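Local coordinates for hypothetical protein aq_1447 (Aquifex aeolicus, PDB 1YVU) that uses short single-stranded DNA guides to bind complementary RNA targets and cleaves the RNA with the help of divalent metal ions, at residues T50-W58 / E85-N93; A312-D320 / E653-L664. All coordinates share one frame; numbering follows the deposited sequence.

Overall arrangement
From the N terminus, the chain first forms the N-terminal domain, where contact 1 closes a short loop: 26 residues, with strands but no helix, separate hairpin 50-58 from segment 85-93, which leads into helix 94-107. The chain then runs through linker L1 and the PAZ domain to linker L2, where contact 2 opens at 312-320. Its closure at 653-664 takes in the Mid domain and much of the PIWI domain. The two contacts are therefore in series, neither nested nor crossed, with centres 39 Å apart. Contact 1 is internal to one domain of the PAZ lobe; contact 2 joins that lobe, through L2, to the PIWI lobe.

Contact 1: T50-W58 / E85-N93; sequences TFRREDEFW and EEEFRGFQN
Phe51, Arg53 and Trp58 on one side of the beta hairpin 50-58 meet the segment 85-93 in the N-terminal domain. The hairpin turns through a type II' turn from Arg53 to Glu56, and 85-93 passes it on the way from strand 86-87 to helix 94-107.

The aromatic side chains carry the nonpolar part. Phe51 brings CE2 and CZ up to the CD1-CE1 side of Phe88, with CZ 3.8 Å from Phe88 CE1 and the ring planes inclined at 62°. Trp58 presents its six-membered ring to the aliphatic CB and the carboxylate of Glu86; CH2 lies 3.7 Å from Glu86 CB, and the carboxylate is turned 65° out of the indole plane. Beyond the contact, Phe88 lies nearly parallel to Phe21, and helix 94-107 packs against Phe51.

Among the polar groups, Gln92 NE2 lies over one face of the Arg53 guanidinium, toward its rim and 3.8 Å from Arg53 NE, with only 17° between the amide and guanidinium planes. Arg53 NH2 lies beside Phe88 CD1 at 3.5 Å, and Gly90 O is at the guanidinium edge, at an angle too poor for a hydrogen bond. The like-charged carboxylates of Glu56 and Glu86 stand near each other. Within the hairpin, the extended chain of Glu56 carries OE1 to Trp58 NE1, 3.3 Å away, where its anti lone pair accepts the indole N-H from a position tilted out of the ring plane.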
loop_
_atom_site.group_PDB
_atom_site.type_symbol
_atom_site.label_atom_id
_atom_site.label_comp_id
_atom_site.label_asym_id
_atom_site.label_seq_id
_atom_site.Cartn_x
_atom_site.Cartn_y
_atom_site.Cartn_z
ATOM N N THR A 50 25.255 12.518 9.096
ATOM C CA THR A 50 24.543 13.390 9.993
ATOM C C THR A 50 23.250 12.824 10.514
ATOM O O THR A 50 22.614 12.010 9.868
ATOM C CB THR A 50 24.230 14.741 9.233
ATOM O OG1 THR A 50 25.451 15.319 8.759
ATOM C CG2 THR A 50 23.496 15.777 10.094
ATOM N N PHE A 51 22.908 13.215 11.732
ATOM C CA PHE A 51 21.631 12.858 12.321
ATOM C C PHE A 51 21.019 14.096 12.981
ATOM O O PHE A 51 21.736 15.036 13.344
ATOM C CB PHE A 51 21.681 11.599 13.231
ATOM C CG PHE A 51 22.317 11.800 14.588
ATOM C CD1 PHE A 51 21.566 12.296 15.675
ATOM C CD2 PHE A 51 23.644 11.418 14.807
ATOM C CE1 PHE A 51 22.115 12.407 16.961
ATOM C CE2 PHE A 51 24.219 11.518 16.098
ATOM C CZ PHE A 51 23.448 12.016 17.180
ATOM N N ARG A 52 19.699 14.069 13.138
ATOM C CA ARG A 52 18.942 15.163 13.727
ATOM C C ARG A 52 18.461 14.841 15.151
ATOM O O ARG A 52 17.589 13.997 15.340
ATOM C CB ARG A 52 17.747 15.482 12.812
ATOM C CG ARG A 52 17.092 16.853 12.988
ATOM C CD ARG A 52 15.639 16.811 12.552
ATOM N NE ARG A 52 14.782 16.405 13.660
ATOM C CZ ARG A 52 13.803 15.507 13.589
ATOM N NH1 ARG A 52 13.527 14.894 12.446
ATOM N NH2 ARG A 52 13.124 15.189 14.687
ATOM N N ARG A 53 19.049 15.521 16.142
ATOM C CA ARG A 53 18.681 15.379 17.557
ATOM C C ARG A 53 17.874 16.638 17.854
ATOM O O ARG A 53 18.441 17.702 18.103
ATOM C CB ARG A 53 19.939 15.312 18.439
ATOM C CG ARG A 53 19.852 14.346 19.631
ATOM C CD ARG A 53 21.198 14.156 20.366
ATOM N NE ARG A 53 21.721 12.785 20.278
ATOM C CZ ARG A 53 22.694 12.286 21.040
ATOM N NH1 ARG A 53 23.290 13.021 21.971
ATOM N NH2 ARG A 53 23.064 11.030 20.883
ATOM N N GLU A 54 16.550 16.515 17.737
ATOM C CA GLU A 54 15.578 17.608 17.929
ATOM C C GLU A 54 15.877 18.848 17.051
ATOM O O GLU A 54 15.452 18.888 15.894
ATOM C CB GLU A 54 15.384 17.982 19.422
ATOM C CG GLU A 54 14.877 16.852 20.381
ATOM C CD GLU A 54 13.375 16.515 20.300
ATOM O OE1 GLU A 54 12.553 17.381 19.925
ATOM O OE2 GLU A 54 13.013 15.367 20.650
ATOM N N ASP A 55 16.676 19.792 17.555
ATOM C CA ASP A 55 17.020 21.020 16.817
ATOM C C ASP A 55 18.456 21.061 16.350
ATOM O O ASP A 55 18.809 21.805 15.435
ATOM C CB ASP A 55 16.798 22.250 17.699
ATOM C CG ASP A 55 15.411 22.850 17.560
ATOM O OD1 ASP A 55 14.712 22.561 16.558
ATOM O OD2 ASP A 55 15.029 23.635 18.461
ATOM N N GLU A 56 19.286 20.303 17.051
ATOM C CA GLU A 56 20.712 20.223 16.805
ATOM C C GLU A 56 21.050 19.176 15.740
ATOM O O GLU A 56 20.576 18.057 15.811
ATOM C CB GLU A 56 21.414 19.886 18.140
ATOM C CG GLU A 56 21.154 20.899 19.313
ATOM C CD GLU A 56 21.701 20.460 20.696
ATOM O OE1 GLU A 56 22.376 19.413 20.799
ATOM O OE2 GLU A 56 21.451 21.184 21.692
ATOM N N PHE A 57 21.877 19.544 14.764
ATOM C CA PHE A 57 22.297 18.639 13.697
ATOM C C PHE A 57 23.695 18.097 13.967
ATOM O O PHE A 57 24.707 18.725 13.649
ATOM C CB PHE A 57 22.254 19.327 12.329
ATOM C CG PHE A 57 20.875 19.709 11.890
ATOM C CD1 PHE A 57 20.225 20.820 12.465
ATOM C CD2 PHE A 57 20.197 18.950 10.926
ATOM C CE1 PHE A 57 18.909 21.172 12.091
ATOM C CE2 PHE A 57 18.881 19.287 10.538
ATOM C CZ PHE A 57 18.234 20.401 11.124
ATOM N N TRP A 58 23.734 16.887 14.512
ATOM C CA TRP A 58 24.978 16.210 14.864
ATOM C C TRP A 58 25.674 15.560 13.665
ATOM O O TRP A 58 25.086 14.754 12.974
ATOM C CB TRP A 58 24.691 15.159 15.943
ATOM C CG TRP A 58 24.255 15.695 17.318
ATOM C CD1 TRP A 58 23.221 16.542 17.583
ATOM C CD2 TRP A 58 24.891 15.431 18.587
ATOM N NE1 TRP A 58 23.172 16.837 18.927
ATOM C CE2 TRP A 58 24.189 16.174 19.570
ATOM C CE3 TRP A 58 26.001 14.638 18.991
ATOM C CZ2 TRP A 58 24.561 16.162 20.941
ATOM C CZ3 TRP A 58 26.377 14.623 20.369
ATOM C CH2 TRP A 58 25.654 15.383 21.317
ATOM N N GLU A 85 31.525 21.274 18.820
ATOM C CA GLU A 85 31.585 19.974 19.523
ATOM C C GLU A 85 30.826 19.510 20.772
ATOM O O GLU A 85 30.453 20.292 21.651
ATOM C CB GLU A 85 33.053 19.597 19.727
ATOM C CG GLU A 85 33.736 19.138 18.461
ATOM C CD GLU A 85 35.183 19.569 18.378
ATOM O OE1 GLU A 85 35.938 19.332 19.355
ATOM O OE2 GLU A 85 35.560 20.141 17.324
ATOM N N GLU A 86 30.687 18.176 20.825
ATOM C CA GLU A 86 30.058 17.367 21.883
ATOM C C GLU A 86 30.329 15.884 21.538
ATOM O O GLU A 86 30.420 15.521 20.368
ATOM C CB GLU A 86 28.547 17.626 22.007
ATOM C CG GLU A 86 28.143 18.437 23.249
ATOM C CD GLU A 86 26.671 18.273 23.606
ATOM O OE1 GLU A 86 26.372 17.328 24.366
ATOM O OE2 GLU A 86 25.818 19.072 23.137
ATOM N N GLU A 87 30.506 15.051 22.565
ATOM C CA GLU A 87 30.800 13.625 22.404
ATOM C C GLU A 87 29.571 12.738 22.556
ATOM O O GLU A 87 28.864 12.775 23.570
ATOM C CB GLU A 87 31.904 13.189 23.368
ATOM C CG GLU A 87 33.208 13.993 23.242
ATOM C CD GLU A 87 34.414 13.129 22.927
ATOM O OE1 GLU A 87 34.834 12.334 23.803
ATOM O OE2 GLU A 87 34.957 13.261 21.808
ATOM N N PHE A 88 29.383 11.902 21.536
ATOM C CA PHE A 88 28.266 10.958 21.350
ATOM C C PHE A 88 28.132 9.739 22.292
ATOM O O PHE A 88 29.012 8.881 22.355
ATOM C CB PHE A 88 28.318 10.516 19.872
ATOM C CG PHE A 88 27.273 9.512 19.465
ATOM C CD1 PHE A 88 25.942 9.903 19.252
ATOM C CD2 PHE A 88 27.635 8.173 19.231
ATOM C CE1 PHE A 88 24.987 8.969 18.809
ATOM C CE2 PHE A 88 26.684 7.230 18.792
ATOM C CZ PHE A 88 25.366 7.631 18.578
ATOM N N ARG A 89 26.968 9.617 22.930
ATOM C CA ARG A 89 26.700 8.511 23.856
ATOM C C ARG A 89 25.429 7.711 23.512
ATOM O O ARG A 89 24.461 7.694 24.305
ATOM C CB ARG A 89 26.608 9.047 25.293
ATOM C CG ARG A 89 27.796 9.908 25.723
ATOM C CD ARG A 89 27.906 10.071 27.221
ATOM N NE ARG A 89 28.080 8.791 27.910
ATOM C CZ ARG A 89 29.152 8.002 27.822
ATOM N NH1 ARG A 89 30.192 8.333 27.067
ATOM N NH2 ARG A 89 29.166 6.856 28.478
ATOM N N GLY A 90 25.452 7.034 22.351
ATOM C CA GLY A 90 24.306 6.242 21.882
ATOM C C GLY A 90 23.175 7.067 21.276
ATOM O O GLY A 90 23.249 8.295 21.294
ATOM N N PHE A 91 22.149 6.412 20.726
ATOM C CA PHE A 91 21.030 7.136 20.112
ATOM C C PHE A 91 19.831 7.211 21.032
ATOM O O PHE A 91 19.694 6.400 21.956
ATOM C CB PHE A 91 20.552 6.461 18.826
ATOM C CG PHE A 91 21.633 6.185 17.828
ATOM C CD1 PHE A 91 22.296 4.938 17.817
ATOM C CD2 PHE A 91 21.979 7.151 16.858
ATOM C CE1 PHE A 91 23.297 4.651 16.841
ATOM C CE2 PHE A 91 22.980 6.881 15.871
ATOM C CZ PHE A 91 23.633 5.628 15.868
ATOM N N GLN A 92 18.918 8.127 20.698
ATOM C CA GLN A 92 17.661 8.348 21.437
ATOM C C GLN A 92 16.457 7.838 20.620
ATOM O O GLN A 92 15.386 7.517 21.167
ATOM C CB GLN A 92 17.489 9.838 21.734
ATOM C CG GLN A 92 18.740 10.497 22.339
ATOM C CD GLN A 92 18.542 11.951 22.702
ATOM O OE1 GLN A 92 17.515 12.556 22.367
ATOM N NE2 GLN A 92 19.533 12.526 23.395
ATOM N N ASN A 93 16.643 7.812 19.301
ATOM C CA ASN A 93 15.641 7.355 18.353
ATOM C C ASN A 93 16.238 6.384 17.340
ATOM O O ASN A 93 17.449 6.369 17.052
ATOM C CB ASN A 93 15.058 8.526 17.545
ATOM C CG ASN A 93 14.345 9.538 18.393
ATOM O OD1 ASN A 93 13.722 9.206 19.406
ATOM N ND2 ASN A 93 14.434 10.797 17.987
#

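Contact 2: A312-D320 / E653-L664; sequences AKGKLNFKD and EVLCSQILSLTL
Leu316 and Phe318 are the two bumps that linker L2 sets against the PIWI-domain helix 652-661, each filling a hollow along one side of it. Leu316 enters with its CD2 branch, which comes to 3.4 Å from Glu653 O and 3.6 Å from Cys656 CB and so sits between successive turns. Its other branch, CD1, lies against Glu653 CB.

One turn further on, Phe318 drops into the hollow bordered by Ser657, Leu660 and Ser661. Its CG stands between the backbone N and the carbonyl carbon (chi1 55°), a torsion that lays the ring against Leu660, whose side chain it crosses at about a right angle. Leu660 CB then makes a CH-pi contact over one ring face, 4.0 Å from the centroid and displaced toward the rim, while Leu660 CD1 reaches Phe318 CD2 at 3.6 Å. Ser661 OG lies at the ring edge, near its plane, and Phe318 CB rests on Ser657 O at 3.5 Å.

The linker backbone follows the same side of the helix. Ser661 OG is 2.9 Å from Lys319 O and 3.1 Å from Ser657 O, two acceptors that compete for its single hydroxyl proton. Past it, Leu664 CD1 packs against Asp320, 3.7 Å from Asp320 O.

Around this seam, the linker pairs through backbone bonds with Gly615 and Phe617, and Lys614 borders Phe318, Leu660 and Leu664. Leu655 and Ile659 of the helix pack on strand 592-599, and Cys656 packs on strand 624-627.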
loop_
_atom_site.group_PDB
_atom_site.type_symbol
_atom_site.label_atom_id
_atom_site.label_comp_id
_atom_site.label_asym_id
_atom_site.label_seq_id
_atom_site.Cartn_x
_atom_site.Cartn_y
_atom_site.Cartn_z
ATOM N N ALA A 312 10.448 -14.895 14.707
ATOM C CA ALA A 312 9.102 -14.486 15.135
ATOM C C ALA A 312 8.804 -14.992 16.530
ATOM O O ALA A 312 9.428 -15.953 16.977
ATOM C CB ALA A 312 8.066 -15.028 14.183
ATOM N N LYS A 313 7.870 -14.355 17.220
ATOM C CA LYS A 313 7.526 -14.809 18.560
ATOM C C LYS A 313 6.671 -16.081 18.565
ATOM O O LYS A 313 7.012 -17.033 19.261
ATOM C CB LYS A 313 6.875 -13.701 19.354
ATOM C CG LYS A 313 7.843 -12.576 19.714
ATOM C CD LYS A 313 7.147 -11.416 20.450
ATOM C CE LYS A 313 6.542 -11.809 21.803
ATOM N NZ LYS A 313 5.801 -10.661 22.400
ATOM N N GLY A 314 5.608 -16.115 17.760
ATOM C CA GLY A 314 4.757 -17.297 17.695
ATOM C C GLY A 314 3.473 -17.180 16.889
ATOM O O GLY A 314 3.341 -16.322 16.023
ATOM N N LYS A 315 2.541 -18.097 17.122
ATOM C CA LYS A 315 1.267 -18.037 16.438
ATOM C C LYS A 315 0.267 -17.463 17.436
ATOM O O LYS A 315 0.274 -17.803 18.620
ATOM C CB LYS A 315 0.804 -19.402 15.922
ATOM C CG LYS A 315 -0.330 -19.239 14.930
ATOM C CD LYS A 315 -1.134 -20.486 14.655
ATOM C CE LYS A 315 -2.498 -20.070 14.073
ATOM N NZ LYS A 315 -3.298 -21.162 13.431
ATOM N N LEU A 316 -0.522 -16.516 16.956
ATOM C CA LEU A 316 -1.543 -15.872 17.753
ATOM C C LEU A 316 -2.859 -16.520 17.358
ATOM O O LEU A 316 -3.270 -16.458 16.209
ATOM C CB LEU A 316 -1.564 -14.376 17.431
ATOM C CG LEU A 316 -2.064 -13.383 18.476
ATOM C CD1 LEU A 316 -1.181 -13.373 19.714
ATOM C CD2 LEU A 316 -2.048 -12.042 17.850
ATOM N N ASN A 317 -3.472 -17.242 18.284
ATOM C CA ASN A 317 -4.751 -17.863 17.983
ATOM C C ASN A 317 -5.789 -16.769 17.994
ATOM O O ASN A 317 -5.637 -15.715 18.633
ATOM C CB ASN A 317 -5.111 -18.994 18.955
ATOM C CG ASN A 317 -4.286 -20.259 18.709
ATOM O OD1 ASN A 317 -4.461 -20.945 17.697
ATOM N ND2 ASN A 317 -3.372 -20.560 19.633
ATOM N N PHE A 318 -6.773 -16.974 17.147
ATOM C CA PHE A 318 -7.849 -16.036 17.008
ATOM C C PHE A 318 -9.137 -16.833 16.948
ATOM O O PHE A 318 -9.092 -18.041 16.698
ATOM C CB PHE A 318 -7.626 -15.188 15.753
ATOM C CG PHE A 318 -7.447 -15.990 14.479
ATOM C CD1 PHE A 318 -8.550 -16.263 13.637
ATOM C CD2 PHE A 318 -6.181 -16.452 14.093
ATOM C CE1 PHE A 318 -8.390 -16.984 12.432
ATOM C CE2 PHE A 318 -6.017 -17.172 12.889
ATOM C CZ PHE A 318 -7.132 -17.436 12.066
ATOM N N LYS A 319 -10.266 -16.156 17.155
ATOM C CA LYS A 319 -11.571 -16.791 17.109
ATOM C C LYS A 319 -12.037 -16.965 15.648
ATOM O O LYS A 319 -12.548 -16.041 15.019
ATOM C CB LYS A 319 -12.568 -15.976 17.913
ATOM C CG LYS A 319 -12.217 -15.737 19.373
ATOM C CD LYS A 319 -12.245 -17.018 20.223
ATOM C CE LYS A 319 -11.991 -16.709 21.717
ATOM N NZ LYS A 319 -12.056 -17.895 22.650
ATOM N N ASP A 320 -11.791 -18.147 15.098
ATOM C CA ASP A 320 -12.141 -18.461 13.710
ATOM C C ASP A 320 -13.476 -19.154 13.510
ATOM O O ASP A 320 -13.888 -19.413 12.375
ATOM C CB ASP A 320 -11.038 -19.293 13.039
ATOM C CG ASP A 320 -10.337 -20.253 13.996
ATOM O OD1 ASP A 320 -10.917 -20.625 15.051
ATOM O OD2 ASP A 320 -9.181 -20.619 13.688
ATOM N N GLU A 653 -1.856 -7.572 20.819
ATOM C CA GLU A 653 -2.142 -8.978 20.597
ATOM C C GLU A 653 -3.664 -9.261 20.472
ATOM O O GLU A 653 -4.099 -10.016 19.590
ATOM C CB GLU A 653 -1.502 -9.815 21.712
ATOM C CG GLU A 653 0.022 -9.837 21.640
ATOM C CD GLU A 653 0.701 -8.974 22.695
ATOM O OE1 GLU A 653 0.019 -8.240 23.462
ATOM O OE2 GLU A 653 1.952 -9.047 22.755
ATOM N N VAL A 654 -4.453 -8.532 21.263
ATOM C CA VAL A 654 -5.907 -8.664 21.277
ATOM C C VAL A 654 -6.494 -8.050 19.990
ATOM O O VAL A 654 -7.344 -8.649 19.329
ATOM C CB VAL A 654 -6.521 -7.985 22.552
ATOM C CG1 VAL A 654 -8.055 -8.009 22.507
ATOM C CG2 VAL A 654 -6.041 -8.686 23.827
ATOM N N LEU A 655 -5.977 -6.886 19.616
ATOM C CA LEU A 655 -6.403 -6.175 18.428
ATOM C C LEU A 655 -6.011 -6.902 17.172
ATOM O O LEU A 655 -6.696 -6.792 16.148
ATOM C CB LEU A 655 -5.755 -4.812 18.403
ATOM C CG LEU A 655 -6.039 -3.949 19.626
ATOM C CD1 LEU A 655 -5.060 -2.765 19.677
ATOM C CD2 LEU A 655 -7.516 -3.510 19.621
ATOM N N CYS A 656 -4.888 -7.622 17.257
ATOM C CA CYS A 656 -4.352 -8.408 16.147
ATOM C C CYS A 656 -5.216 -9.621 15.877
ATOM O O CYS A 656 -5.495 -9.934 14.729
ATOM C CB CYS A 656 -2.924 -8.850 16.427
ATOM S SG CYS A 656 -1.667 -7.547 16.338
ATOM N N SER A 657 -5.690 -10.253 16.951
ATOM C CA SER A 657 -6.570 -11.420 16.874
ATOM C C SER A 657 -7.905 -11.048 16.199
ATOM O O SER A 657 -8.438 -11.816 15.395
ATOM C CB SER A 657 -6.803 -11.993 18.283
ATOM O OG SER A 657 -8.007 -12.742 18.389
ATOM N N GLN A 658 -8.398 -9.848 16.491
ATOM C CA GLN A 658 -9.653 -9.352 15.913
ATOM C C GLN A 658 -9.484 -9.042 14.421
ATOM O O GLN A 658 -10.422 -9.108 13.661
ATOM C CB GLN A 658 -10.069 -8.072 16.616
ATOM C CG GLN A 658 -10.097 -8.173 18.117
ATOM C CD GLN A 658 -10.388 -6.864 18.814
ATOM O OE1 GLN A 658 -9.971 -5.781 18.377
ATOM N NE2 GLN A 658 -11.121 -6.960 19.915
ATOM N N ILE A 659 -8.266 -8.673 14.027
ATOM C CA ILE A 659 -7.935 -8.361 12.643
ATOM C C ILE A 659 -7.968 -9.656 11.878
ATOM O O ILE A 659 -8.608 -9.741 10.830
ATOM C CB ILE A 659 -6.551 -7.709 12.600
ATOM C CG1 ILE A 659 -6.741 -6.216 12.604
ATOM C CG2 ILE A 659 -5.641 -8.227 11.426
ATOM C CD1 ILE A 659 -5.535 -5.515 12.971
ATOM N N LEU A 660 -7.315 -10.662 12.469
ATOM C CA LEU A 660 -7.210 -12.018 11.946
ATOM C C LEU A 660 -8.564 -12.668 11.813
ATOM O O LEU A 660 -8.819 -13.345 10.824
ATOM C CB LEU A 660 -6.370 -12.858 12.867
ATOM C CG LEU A 660 -4.881 -12.727 12.720
ATOM C CD1 LEU A 660 -4.195 -13.489 13.814
ATOM C CD2 LEU A 660 -4.512 -13.297 11.382
ATOM N N SER A 661 -9.453 -12.408 12.775
ATOM C CA SER A 661 -10.798 -12.974 12.722
ATOM C C SER A 661 -11.624 -12.319 11.631
ATOM O O SER A 661 -12.318 -13.007 10.911
ATOM C CB SER A 661 -11.493 -12.859 14.071
ATOM O OG SER A 661 -10.851 -13.694 15.029
ATOM N N LEU A 662 -11.427 -11.018 11.434
ATOM C CA LEU A 662 -12.153 -10.236 10.433
ATOM C C LEU A 662 -11.736 -10.497 9.013
ATOM O O LEU A 662 -12.384 -9.997 8.112
ATOM C CB LEU A 662 -12.027 -8.729 10.708
ATOM C CG LEU A 662 -12.797 -8.130 11.893
ATOM C CD1 LEU A 662 -12.374 -6.710 12.145
ATOM C CD2 LEU A 662 -14.292 -8.208 11.709
ATOM N N THR A 663 -10.660 -11.260 8.799
ATOM C CA THR A 663 -10.224 -11.571 7.426
ATOM C C THR A 663 -11.253 -12.514 6.846
ATOM O O THR A 663 -11.517 -12.522 5.663
ATOM C CB THR A 663 -8.923 -12.325 7.403
ATOM O OG1 THR A 663 -9.017 -13.432 8.314
ATOM C CG2 THR A 663 -7.774 -11.429 7.768
ATOM N N LEU A 664 -11.851 -13.279 7.751
ATOM C CA LEU A 664 -12.879 -14.271 7.453
ATOM C C LEU A 664 -14.227 -13.656 7.122
ATOM O O LEU A 664 -15.159 -14.357 6.728
ATOM C CB LEU A 664 -13.035 -15.241 8.631
ATOM C CG LEU A 664 -11.797 -15.791 9.339
ATOM C CD1 LEU A 664 -12.264 -16.872 10.263
ATOM C CD2 LEU A 664 -10.730 -16.304 8.379
#